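Local atomic coordinates of N-acyl-D-glutamate deacylase (Bordetella bronchiseptica, PDB entry 3GIQ), a protein that probably hydrolyses the amide bond of N-acyl-D-glutamates, as a zinc-dependent deacylase of the amidohydrolase family. Residues Thr186-Gln191 against His218-Ala223; Leu291-Ala296 against Ala332-Ala337; Pro373-Trp378 against Ala440-Pro445. One frame throughout, in Å; residues are numbered along the deposited sequence.

Contact 1 of 3, residues Thr186-Gln191 against His218-Ala223. With ZN (zinc ion), chain D; G01 (N-[(R)-hydroxy(methyl)phosphoryl]-D-glutamic acid), chain C.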
loop_
_atom_site.group_PDB
_atom_site.type_symbol
_atom_site.label_atom_id
_atom_site.label_comp_id
_atom_site.label_asym_id
_atom_site.label_seq_id
_atom_site.Cartn_x
_atom_site.Cartn_y
_atom_site.Cartn_z
ATOM N N THR A 186 2.853 -5.081 11.225
ATOM C CA THR A 186 3.869 -6.031 11.666
ATOM C C THR A 186 4.589 -6.630 10.460
ATOM O O THR A 186 4.023 -6.735 9.369
ATOM C CB THR A 186 3.268 -7.188 12.504
ATOM O OG1 THR A 186 2.135 -7.746 11.825
ATOM C CG2 THR A 186 2.846 -6.688 13.886
ATOM N N GLY A 187 5.853 -6.991 10.669
ATOM C CA GLY A 187 6.661 -7.608 9.631
ATOM C C GLY A 187 7.240 -8.844 10.286
ATOM O O GLY A 187 8.429 -8.908 10.587
ATOM N N LEU A 188 6.380 -9.832 10.505
ATOM C CA LEU A 188 6.762 -11.063 11.185
ATOM C C LEU A 188 7.747 -11.959 10.449
ATOM O O LEU A 188 8.320 -12.869 11.045
ATOM C CB LEU A 188 5.500 -11.849 11.547
ATOM C CG LEU A 188 4.465 -11.036 12.332
ATOM C CD1 LEU A 188 3.275 -11.919 12.680
ATOM C CD2 LEU A 188 5.102 -10.472 13.606
ATOM N N ALA A 189 7.949 -11.708 9.161
ATOM C CA ALA A 189 8.891 -12.512 8.388
ATOM C C ALA A 189 10.274 -11.862 8.414
ATOM O O ALA A 189 11.234 -12.402 7.857
ATOM C CB ALA A 189 8.403 -12.646 6.945
ATOM N N TYR A 190 10.364 -10.705 9.069
ATOM C CA TYR A 190 11.608 -9.938 9.160
ATOM C C TYR A 190 12.063 -9.705 10.600
ATOM O O TYR A 190 11.276 -9.803 11.537
ATOM C CB TYR A 190 11.426 -8.544 8.547
ATOM C CG TYR A 190 10.941 -8.486 7.121
ATOM C CD1 TYR A 190 11.700 -9.021 6.083
ATOM C CD2 TYR A 190 9.757 -7.817 6.799
ATOM C CE1 TYR A 190 11.300 -8.886 4.754
ATOM C CE2 TYR A 190 9.350 -7.675 5.473
ATOM C CZ TYR A 190 10.129 -8.210 4.456
ATOM O OH TYR A 190 9.748 -8.052 3.143
ATOM N N GLN A 191 13.340 -9.378 10.762
ATOM C CA GLN A 191 13.867 -9.051 12.079
ATOM C C GLN A 191 13.560 -7.561 12.209
ATOM O O GLN A 191 13.589 -6.833 11.216
ATOM C CB GLN A 191 15.379 -9.276 12.134
ATOM C CG GLN A 191 15.794 -10.732 12.052
ATOM C CD GLN A 191 15.224 -11.556 13.187
ATOM O OE1 GLN A 191 15.349 -11.191 14.355
ATOM N NE2 GLN A 191 14.599 -12.679 12.850
ATOM N N HIS A 218 2.293 -8.320 7.684
ATOM C CA HIS A 218 3.070 -9.047 6.705
ATOM C C HIS A 218 3.280 -10.253 7.616
ATOM O O HIS A 218 4.061 -10.190 8.573
ATOM C CB HIS A 218 4.399 -8.358 6.420
ATOM C CG HIS A 218 5.321 -9.172 5.569
ATOM N ND1 HIS A 218 6.118 -8.618 4.590
ATOM C CD2 HIS A 218 5.579 -10.500 5.557
ATOM C CE1 HIS A 218 6.825 -9.573 4.010
ATOM N NE2 HIS A 218 6.517 -10.724 4.579
ATOM N N ILE A 219 2.562 -11.332 7.340
ATOM C CA ILE A 219 2.619 -12.516 8.187
ATOM C C ILE A 219 3.976 -13.205 8.316
ATOM O O ILE A 219 4.900 -12.946 7.542
ATOM C CB ILE A 219 1.523 -13.514 7.771
ATOM C CG1 ILE A 219 1.768 -14.028 6.354
ATOM C CG2 ILE A 219 0.167 -12.815 7.841
ATOM C CD1 ILE A 219 0.644 -14.919 5.840
ATOM N N ARG A 220 4.081 -14.086 9.309
ATOM C CA ARG A 220 5.337 -14.768 9.615
ATOM C C ARG A 220 6.012 -15.493 8.460
ATOM O O ARG A 220 7.237 -15.462 8.340
ATOM C CB ARG A 220 5.135 -15.731 10.790
ATOM C CG ARG A 220 6.440 -16.194 11.435
ATOM C CD ARG A 220 6.179 -16.936 12.737
ATOM N NE ARG A 220 5.572 -16.071 13.747
ATOM C CZ ARG A 220 6.239 -15.193 14.492
ATOM N NH1 ARG A 220 7.554 -15.051 14.355
ATOM N NH2 ARG A 220 5.590 -14.454 15.378
ATOM N N ASN A 221 5.229 -16.148 7.612
ATOM C CA ASN A 221 5.796 -16.866 6.477
ATOM C C ASN A 221 4.751 -16.954 5.380
ATOM O O ASN A 221 3.579 -17.190 5.659
ATOM C CB ASN A 221 6.242 -18.268 6.910
ATOM C CG ASN A 221 6.935 -19.029 5.801
ATOM O OD1 ASN A 221 6.289 -19.686 4.985
ATOM N ND2 ASN A 221 8.261 -18.935 5.758
ATOM N N GLU A 222 5.176 -16.752 4.136
ATOM C CA GLU A 222 4.250 -16.792 3.012
ATOM C C GLU A 222 4.540 -17.933 2.046
ATOM O O GLU A 222 4.113 -17.907 0.892
ATOM C CB GLU A 222 4.266 -15.445 2.284
ATOM C CG GLU A 222 3.884 -14.290 3.200
ATOM C CD GLU A 222 3.716 -12.977 2.466
ATOM O OE1 GLU A 222 4.715 -12.462 1.921
ATOM O OE2 GLU A 222 2.580 -12.462 2.435
ATOM N N ALA A 223 5.265 -18.937 2.533
ATOM C CA ALA A 223 5.600 -20.104 1.733
ATOM C C ALA A 223 5.055 -21.357 2.421
ATOM O O ALA A 223 3.841 -21.504 2.573
ATOM C CB ALA A 223 7.114 -20.205 1.551
HETATM ZN ZN ZN D . 5.618 -7.032 3.550
HETATM C CD G01 C . 8.680 -11.952 0.108
HETATM C CG G01 C . 7.506 -10.973 0.079
HETATM C CB G01 C . 8.029 -9.530 0.042
HETATM C CA G01 C . 7.024 -8.348 -0.038
HETATM C C G01 C . 6.230 -8.457 -1.359
HETATM C C6 G01 C . 8.683 -4.839 1.386
HETATM P P G01 C . 7.385 -6.064 1.370
HETATM O OPA G01 C . 6.016 -5.291 1.140
HETATM O OPB G01 C . 7.373 -6.787 2.665
HETATM N N G01 C . 7.639 -6.996 0.058
HETATM O O G01 C . 6.696 -7.938 -2.391
HETATM O OXT G01 C . 5.147 -9.073 -1.301
HETATM O OE1 G01 C . 9.296 -12.133 -0.967
HETATM O OE2 G01 C . 8.935 -12.479 1.206
#

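Contact 2 of 3, residues Leu291-Ala296 against Ala332-Ala337. With G01 (N-[(R)-hydroxy(methyl)phosphoryl]-D-glutamic acid), chain C.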
loop_
_atom_site.group_PDB
_atom_site.type_symbol
_atom_site.label_atom_id
_atom_site.label_comp_id
_atom_site.label_asym_id
_atom_site.label_seq_id
_atom_site.Cartn_x
_atom_site.Cartn_y
_atom_site.Cartn_z
ATOM N N LEU A 291 17.270 -8.371 -0.422
ATOM C CA LEU A 291 17.866 -9.580 -0.980
ATOM C C LEU A 291 18.143 -10.521 0.186
ATOM O O LEU A 291 18.798 -10.143 1.159
ATOM C CB LEU A 291 19.177 -9.265 -1.720
ATOM C CG LEU A 291 19.987 -10.473 -2.222
ATOM C CD1 LEU A 291 19.145 -11.308 -3.183
ATOM C CD2 LEU A 291 21.259 -9.990 -2.917
ATOM N N ILE A 292 17.630 -11.742 0.082
ATOM C CA ILE A 292 17.792 -12.755 1.119
ATOM C C ILE A 292 18.632 -13.899 0.556
ATOM O O ILE A 292 18.140 -14.715 -0.216
ATOM C CB ILE A 292 16.412 -13.288 1.557
ATOM C CG1 ILE A 292 15.570 -12.133 2.109
ATOM C CG2 ILE A 292 16.577 -14.389 2.598
ATOM C CD1 ILE A 292 14.094 -12.468 2.289
ATOM N N PRO A 293 19.918 -13.969 0.939
ATOM C CA PRO A 293 20.836 -15.011 0.465
ATOM C C PRO A 293 20.316 -16.440 0.592
ATOM O O PRO A 293 20.607 -17.284 -0.253
ATOM C CB PRO A 293 22.087 -14.777 1.310
ATOM C CG PRO A 293 22.061 -13.301 1.529
ATOM C CD PRO A 293 20.609 -13.058 1.868
ATOM N N GLU A 294 19.553 -16.706 1.647
ATOM C CA GLU A 294 19.005 -18.039 1.881
ATOM C C GLU A 294 18.092 -18.503 0.748
ATOM O O GLU A 294 17.782 -19.690 0.642
ATOM C CB GLU A 294 18.220 -18.070 3.198
ATOM C CG GLU A 294 19.047 -17.837 4.457
ATOM C CD GLU A 294 19.670 -16.456 4.512
ATOM O OE1 GLU A 294 18.958 -15.467 4.241
ATOM O OE2 GLU A 294 20.873 -16.360 4.838
ATOM N N ARG A 295 17.662 -17.568 -0.093
ATOM C CA ARG A 295 16.773 -17.889 -1.208
ATOM C C ARG A 295 17.513 -18.123 -2.523
ATOM O O ARG A 295 16.911 -18.542 -3.508
ATOM C CB ARG A 295 15.763 -16.758 -1.416
ATOM C CG ARG A 295 14.786 -16.564 -0.270
ATOM C CD ARG A 295 13.810 -15.444 -0.594
ATOM N NE ARG A 295 12.772 -15.310 0.423
ATOM C CZ ARG A 295 11.760 -14.453 0.344
ATOM N NH1 ARG A 295 11.652 -13.647 -0.703
ATOM N NH2 ARG A 295 10.843 -14.420 1.301
ATOM N N ALA A 296 18.815 -17.852 -2.532
ATOM C CA ALA A 296 19.629 -17.995 -3.739
ATOM C C ALA A 296 19.582 -19.354 -4.428
ATOM O O ALA A 296 19.684 -19.430 -5.652
ATOM C CB ALA A 296 21.079 -17.629 -3.426
ATOM N N ALA A 332 27.412 -14.739 -3.931
ATOM C CA ALA A 332 27.200 -13.507 -4.685
ATOM C C ALA A 332 26.190 -12.612 -3.971
ATOM O O ALA A 332 26.364 -11.394 -3.907
ATOM C CB ALA A 332 26.711 -13.831 -6.091
ATOM N N ALA A 333 25.137 -13.219 -3.432
ATOM C CA ALA A 333 24.104 -12.462 -2.726
ATOM C C ALA A 333 24.685 -11.789 -1.483
ATOM O O ALA A 333 24.325 -10.658 -1.150
ATOM C CB ALA A 333 22.944 -13.387 -2.337
ATOM N N ARG A 334 25.581 -12.489 -0.792
ATOM C CA ARG A 334 26.203 -11.932 0.403
ATOM C C ARG A 334 27.103 -10.760 0.028
ATOM O O ARG A 334 27.179 -9.770 0.757
ATOM C CB ARG A 334 27.003 -13.015 1.134
ATOM C CG ARG A 334 26.112 -14.055 1.797
ATOM C CD ARG A 334 26.887 -15.255 2.304
ATOM N NE ARG A 334 25.989 -16.237 2.905
ATOM C CZ ARG A 334 26.309 -17.508 3.128
ATOM N NH1 ARG A 334 27.513 -17.961 2.799
ATOM N NH2 ARG A 334 25.425 -18.329 3.680
ATOM N N ARG A 335 27.771 -10.869 -1.117
ATOM C CA ARG A 335 28.655 -9.803 -1.577
ATOM C C ARG A 335 27.870 -8.582 -2.052
ATOM O O ARG A 335 28.390 -7.466 -2.051
ATOM C CB ARG A 335 29.552 -10.301 -2.713
ATOM C CG ARG A 335 30.516 -11.405 -2.319
ATOM C CD ARG A 335 31.484 -11.682 -3.457
ATOM N NE ARG A 335 32.326 -12.845 -3.202
ATOM C CZ ARG A 335 33.168 -13.362 -4.090
ATOM N NH1 ARG A 335 33.280 -12.813 -5.294
ATOM N NH2 ARG A 335 33.891 -14.430 -3.780
ATOM N N LEU A 336 26.618 -8.794 -2.454
ATOM C CA LEU A 336 25.770 -7.698 -2.928
ATOM C C LEU A 336 25.108 -6.924 -1.787
ATOM O O LEU A 336 24.629 -5.805 -1.985
ATOM C CB LEU A 336 24.678 -8.239 -3.863
ATOM C CG LEU A 336 25.117 -8.770 -5.233
ATOM C CD1 LEU A 336 23.992 -9.589 -5.860
ATOM C CD2 LEU A 336 25.504 -7.600 -6.142
ATOM N N ALA A 337 25.085 -7.520 -0.599
ATOM C CA ALA A 337 24.457 -6.905 0.570
ATOM C C ALA A 337 25.124 -5.612 1.046
ATOM O O ALA A 337 26.349 -5.482 1.020
ATOM C CB ALA A 337 24.409 -7.913 1.716
HETATM C CD G01 C . 8.680 -11.952 0.108
HETATM C CG G01 C . 7.506 -10.973 0.079
HETATM C CB G01 C . 8.029 -9.530 0.042
HETATM C CA G01 C . 7.024 -8.348 -0.038
HETATM C C G01 C . 6.230 -8.457 -1.359
HETATM C C6 G01 C . 8.683 -4.839 1.386
HETATM P P G01 C . 7.385 -6.064 1.370
HETATM O OPA G01 C . 6.016 -5.291 1.140
HETATM O OPB G01 C . 7.373 -6.787 2.665
HETATM N N G01 C . 7.639 -6.996 0.058
HETATM O O G01 C . 6.696 -7.938 -2.391
HETATM O OXT G01 C . 5.147 -9.073 -1.301
HETATM O OE1 G01 C . 9.296 -12.133 -0.967
HETATM O OE2 G01 C . 8.935 -12.479 1.206
HETATM O O HOH W 1 22.216 -10.301 0.771
#

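Contact 3 of 3, residues Pro373-Trp378 against Ala440-Pro445. With G01 (N-[(R)-hydroxy(methyl)phosphoryl]-D-glutamic acid), chain C.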
loop_
_atom_site.group_PDB
_atom_site.type_symbol
_atom_site.label_atom_id
_atom_site.label_comp_id
_atom_site.label_asym_id
_atom_site.label_seq_id
_atom_site.Cartn_x
_atom_site.Cartn_y
_atom_site.Cartn_z
ATOM N N PRO A 373 13.216 -0.685 -9.584
ATOM C CA PRO A 373 12.047 -1.242 -8.902
ATOM C C PRO A 373 11.176 -2.222 -9.657
ATOM O O PRO A 373 11.246 -2.357 -10.879
ATOM C CB PRO A 373 11.260 0.002 -8.516
ATOM C CG PRO A 373 11.479 0.885 -9.712
ATOM C CD PRO A 373 12.978 0.723 -9.958
ATOM N N HIS A 374 10.348 -2.905 -8.879
ATOM C CA HIS A 374 9.367 -3.842 -9.391
ATOM C C HIS A 374 8.352 -2.889 -10.034
ATOM O O HIS A 374 8.008 -1.864 -9.446
ATOM C CB HIS A 374 8.760 -4.599 -8.207
ATOM C CG HIS A 374 7.654 -5.531 -8.578
ATOM N ND1 HIS A 374 7.591 -6.827 -8.116
ATOM C CD2 HIS A 374 6.547 -5.345 -9.332
ATOM C CE1 HIS A 374 6.492 -7.400 -8.570
ATOM N NE2 HIS A 374 5.841 -6.523 -9.311
ATOM N N PRO A 375 7.874 -3.202 -11.250
ATOM C CA PRO A 375 6.909 -2.349 -11.959
ATOM C C PRO A 375 5.611 -2.001 -11.234
ATOM O O PRO A 375 4.922 -1.060 -11.624
ATOM C CB PRO A 375 6.661 -3.115 -13.257
ATOM C CG PRO A 375 6.872 -4.545 -12.846
ATOM C CD PRO A 375 8.118 -4.443 -12.004
ATOM N N ARG A 376 5.279 -2.750 -10.188
ATOM C CA ARG A 376 4.059 -2.490 -9.426
ATOM C C ARG A 376 4.069 -1.064 -8.886
ATOM O O ARG A 376 3.020 -0.498 -8.579
ATOM C CB ARG A 376 3.937 -3.480 -8.266
ATOM C CG ARG A 376 5.002 -3.317 -7.197
ATOM C CD ARG A 376 5.033 -4.525 -6.281
ATOM N NE ARG A 376 5.948 -4.345 -5.159
ATOM C CZ ARG A 376 6.366 -5.335 -4.378
ATOM N NH1 ARG A 376 5.956 -6.579 -4.600
ATOM N NH2 ARG A 376 7.178 -5.082 -3.365
ATOM N N LEU A 377 5.261 -0.487 -8.773
ATOM C CA LEU A 377 5.410 0.878 -8.285
ATOM C C LEU A 377 4.635 1.855 -9.165
ATOM O O LEU A 377 4.023 2.808 -8.670
ATOM C CB LEU A 377 6.891 1.270 -8.279
ATOM C CG LEU A 377 7.252 2.709 -7.876
ATOM C CD1 LEU A 377 6.863 2.958 -6.425
ATOM C CD2 LEU A 377 8.745 2.921 -8.068
ATOM N N TRP A 378 4.657 1.605 -10.469
ATOM C CA TRP A 378 3.989 2.473 -11.431
ATOM C C TRP A 378 2.744 1.918 -12.123
ATOM O O TRP A 378 1.971 2.685 -12.697
ATOM C CB TRP A 378 4.975 2.892 -12.530
ATOM C CG TRP A 378 5.996 3.923 -12.123
ATOM C CD1 TRP A 378 7.144 3.716 -11.411
ATOM C CD2 TRP A 378 5.954 5.322 -12.422
ATOM N NE1 TRP A 378 7.824 4.906 -11.250
ATOM C CE2 TRP A 378 7.113 5.907 -11.861
ATOM C CE3 TRP A 378 5.048 6.141 -13.112
ATOM C CZ2 TRP A 378 7.388 7.273 -11.968
ATOM C CZ3 TRP A 378 5.324 7.501 -13.219
ATOM C CH2 TRP A 378 6.486 8.052 -12.648
ATOM N N ALA A 440 4.360 -0.104 -17.312
ATOM C CA ALA A 440 5.577 -0.492 -16.607
ATOM C C ALA A 440 5.824 -1.988 -16.768
ATOM O O ALA A 440 4.931 -2.802 -16.542
ATOM C CB ALA A 440 5.462 -0.135 -15.122
ATOM N N THR A 441 7.040 -2.347 -17.167
ATOM C CA THR A 441 7.390 -3.749 -17.354
ATOM C C THR A 441 8.576 -4.099 -16.474
ATOM O O THR A 441 9.159 -3.228 -15.834
ATOM C CB THR A 441 7.782 -4.037 -18.809
ATOM O OG1 THR A 441 8.961 -3.293 -19.132
ATOM C CG2 THR A 441 6.657 -3.638 -19.753
ATOM N N TRP A 442 8.939 -5.377 -16.448
ATOM C CA TRP A 442 10.069 -5.808 -15.638
ATOM C C TRP A 442 11.341 -5.084 -16.074
ATOM O O TRP A 442 12.142 -4.670 -15.237
ATOM C CB TRP A 442 10.247 -7.328 -15.739
ATOM C CG TRP A 442 9.015 -8.086 -15.321
ATOM C CD1 TRP A 442 8.131 -8.730 -16.139
ATOM C CD2 TRP A 442 8.503 -8.225 -13.988
ATOM N NE1 TRP A 442 7.098 -9.259 -15.400
ATOM C CE2 TRP A 442 7.301 -8.963 -14.077
ATOM C CE3 TRP A 442 8.942 -7.793 -12.727
ATOM C CZ2 TRP A 442 6.529 -9.281 -12.953
ATOM C CZ3 TRP A 442 8.176 -8.106 -11.610
ATOM C CH2 TRP A 442 6.981 -8.846 -11.731
ATOM N N ASP A 443 11.511 -4.911 -17.385
ATOM C CA ASP A 443 12.692 -4.235 -17.923
ATOM C C ASP A 443 12.630 -2.716 -17.789
ATOM O O ASP A 443 13.642 -2.068 -17.514
ATOM C CB ASP A 443 12.901 -4.605 -19.397
ATOM C CG ASP A 443 13.257 -6.066 -19.585
ATOM O OD1 ASP A 443 14.061 -6.588 -18.784
ATOM O OD2 ASP A 443 12.743 -6.690 -20.539
ATOM N N GLU A 444 11.443 -2.153 -17.995
ATOM C CA GLU A 444 11.236 -0.712 -17.884
ATOM C C GLU A 444 10.113 -0.500 -16.875
ATOM O O GLU A 444 8.974 -0.221 -17.247
ATOM C CB GLU A 444 10.844 -0.127 -19.243
ATOM C CG GLU A 444 11.982 -0.098 -20.251
ATOM C CD GLU A 444 11.546 0.441 -21.600
ATOM O OE1 GLU A 444 10.885 -0.303 -22.353
ATOM O OE2 GLU A 444 11.855 1.612 -21.897
ATOM N N PRO A 445 10.432 -0.625 -15.579
ATOM C CA PRO A 445 9.487 -0.473 -14.469
ATOM C C PRO A 445 8.959 0.909 -14.114
ATOM O O PRO A 445 8.104 1.024 -13.236
ATOM C CB PRO A 445 10.234 -1.114 -13.306
ATOM C CG PRO A 445 11.647 -0.712 -13.586
ATOM C CD PRO A 445 11.772 -0.981 -15.073
HETATM C CD G01 C . 8.680 -11.952 0.108
HETATM C CG G01 C . 7.506 -10.973 0.079
HETATM C CB G01 C . 8.029 -9.530 0.042
HETATM C CA G01 C . 7.024 -8.348 -0.038
HETATM C C G01 C . 6.230 -8.457 -1.359
HETATM C C6 G01 C . 8.683 -4.839 1.386
HETATM P P G01 C . 7.385 -6.064 1.370
HETATM O OPA G01 C . 6.016 -5.291 1.140
HETATM O OPB G01 C . 7.373 -6.787 2.665
HETATM N N G01 C . 7.639 -6.996 0.058
HETATM O O G01 C . 6.696 -7.938 -2.391
HETATM O OXT G01 C . 5.147 -9.073 -1.301
HETATM O OE1 G01 C . 9.296 -12.133 -0.967
HETATM O OE2 G01 C . 8.935 -12.479 1.206
HETATM O O HOH W 2 11.621 -4.510 -12.454
HETATM O O HOH W 3 2.482 1.902 -15.889
#

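Contact 1 of 3, residues Thr186-Gln191 against His218-Ala223
Tyr190 and His218 converge on one oxygen, OPB of the phosphorus group of the bound ligand. Tyr190 OH donates to OPB at 2.7 Å, and OPB lies at the edge of the phenol ring, in its plane. The same hydroxyl has a second hydrogen-bond partner in Thr289. His218 ND1 binds a zinc ion at 2.0 Å, and that zinc also takes OPB as a ligand. Cys95 and His248 complete the four-coordinate site. OPB is thus held by a metal and a hydroxyl together. The grip probably polarises the P-O bond, as it might the carbonyl of a substrate. The two rings touch obliquely, with planes at 64°. His218 has CG anti to its backbone N (chi1 172°), which places ND1 at the zinc ion.

This is the rim of a TIM barrel. Strands 183-187 and 214-218 run parallel, and both end here at the C-terminal mouth. Gly187 pairs with His218 as the last bridge. His218 N donates to Thr186 O at 2.9 Å, nearly straight at 165°. The next bond runs the other way: Leu188 N meets His218 O at 3.0 Å. Gly187 to Tyr190 then form a type I turn, closed by Tyr190 N on Gly187 O. The turn brings the phenol beside the His218 ring, with its hydroxyl at OPB.

Behind the turn, aliphatic side chains lie against the backbone of Ile219 and Arg220. Leu188 CB lies 3.5 Å from Arg220 N. Ala189 CB presses on Arg220 O and on the His218 ring near NE2, at 3.6 Å from that atom. The Arg220 chain bends at chi3, and its guanidinium forms a salt bridge with Glu232 and bonds to the carbonyls of Ala194 and Ala196.

Contact 2 of 3, residues Leu291-Ala296 against Ala332-Ala337
Leu291 and Pro293 pack on the methyl of Ala333, in helix 329-336. Leu291 has CG trans to its own nitrogen (chi1 173°), and chi2 of 59° then lays CD2 against the helix. Leu291 CD2 sits 3.8 Å from Ala333 CB and also touches Leu336 CB. The Leu291 side chain also touches Ala339, Ala341 and Tyr343 of strand 339-344.

The Pro293 ring meets the same methyl from another direction, with Pro293 CG 4.0 Å from Ala333 CB. Arg334 adds an aliphatic contact. Its extended chain crosses the proline at a slant, and Arg334 CG comes within 4.1 Å of Pro293 CB. A water lies 2.9 Å from Ala333 O, probably donating to it; its link to Leu291 O is weak.

Arg295 makes no contact with the helix segment; its side chain runs to the ligand, extended from CG to NE. Arg295 NH1 meets OE1 of the ligand at 2.8 Å and Arg295 NH2 meets OE2 at 2.7 Å, both nearly straight. The two bonds hold the guanidinium and carboxylate nearly coplanar. Ile292 CD1 lies over the centre of one guanidinium face, and Tyr343 adds a cation-pi contact.

The loop 291-296 therefore meets helix 329-336 through apolar groups, while its arginine pairs with the side-chain carboxylate of the ligand. This is consistent with recognition of a glutamate side chain.

Contact 3 of 3, residues Pro373-Trp378 against Ala440-Pro445
His374 has CG trans to N (chi1 176°), which brings its ring alongside Trp442, whose own CG sits beside its N (chi1 -57°). The indole edge then points at the imidazole face, an edge-to-face pair with centroids 4.7 Å apart. Trp442 CZ3 stands over the centre of that His374 face, 3.5 Å above its plane. The opposite face carries Arg376 CD.

Pro375 fits over the indole, making a CH-pi contact from Pro375 CG, 4.1 Å from the centroid of the six-membered ring of Trp442. Pro375 CB also packs on Ala440 CB at 3.7 Å, and on Pro445. Trp378 extends this patch: its CB touches Ala440 CB.

Waters bridge the backbones. One donates to Pro373 O at 2.7 Å and to Trp442 O. Another accepts from Ala440 N, with a weak link to Trp378 O.

Here the start of helix 376-391 meets the loop before strand 452-457. Arg376 NH1 donates to O of the ligand's alpha-carboxylate at 2.7 Å. Apolar and aromatic contacts dominate across the segments, so the loop probably backs the His374 ring, which in turn lies against the arginine that binds the ligand.

In the fold
All three contacts touch the same ligand, from different parts of the chain. Contact 1 is buried and belongs to the barrel itself: two neighbouring strands are joined by backbone hydrogen bonds; one ends in a zinc ligand and the turn after the other supplies the hydroxyl. Contact 2 is partly buried and lies farthest from the centre of the chain, where a loop packs on a helix. Contact 3 is buried again and joins a helix start to a late loop by ring packing. Contacts 2 and 3 lack direct hydrogen bonds between their segments, and each sends one arginine to a different carboxylate. Contacts 1 and 2 have centres about 18 Å apart, and none of the three touches another.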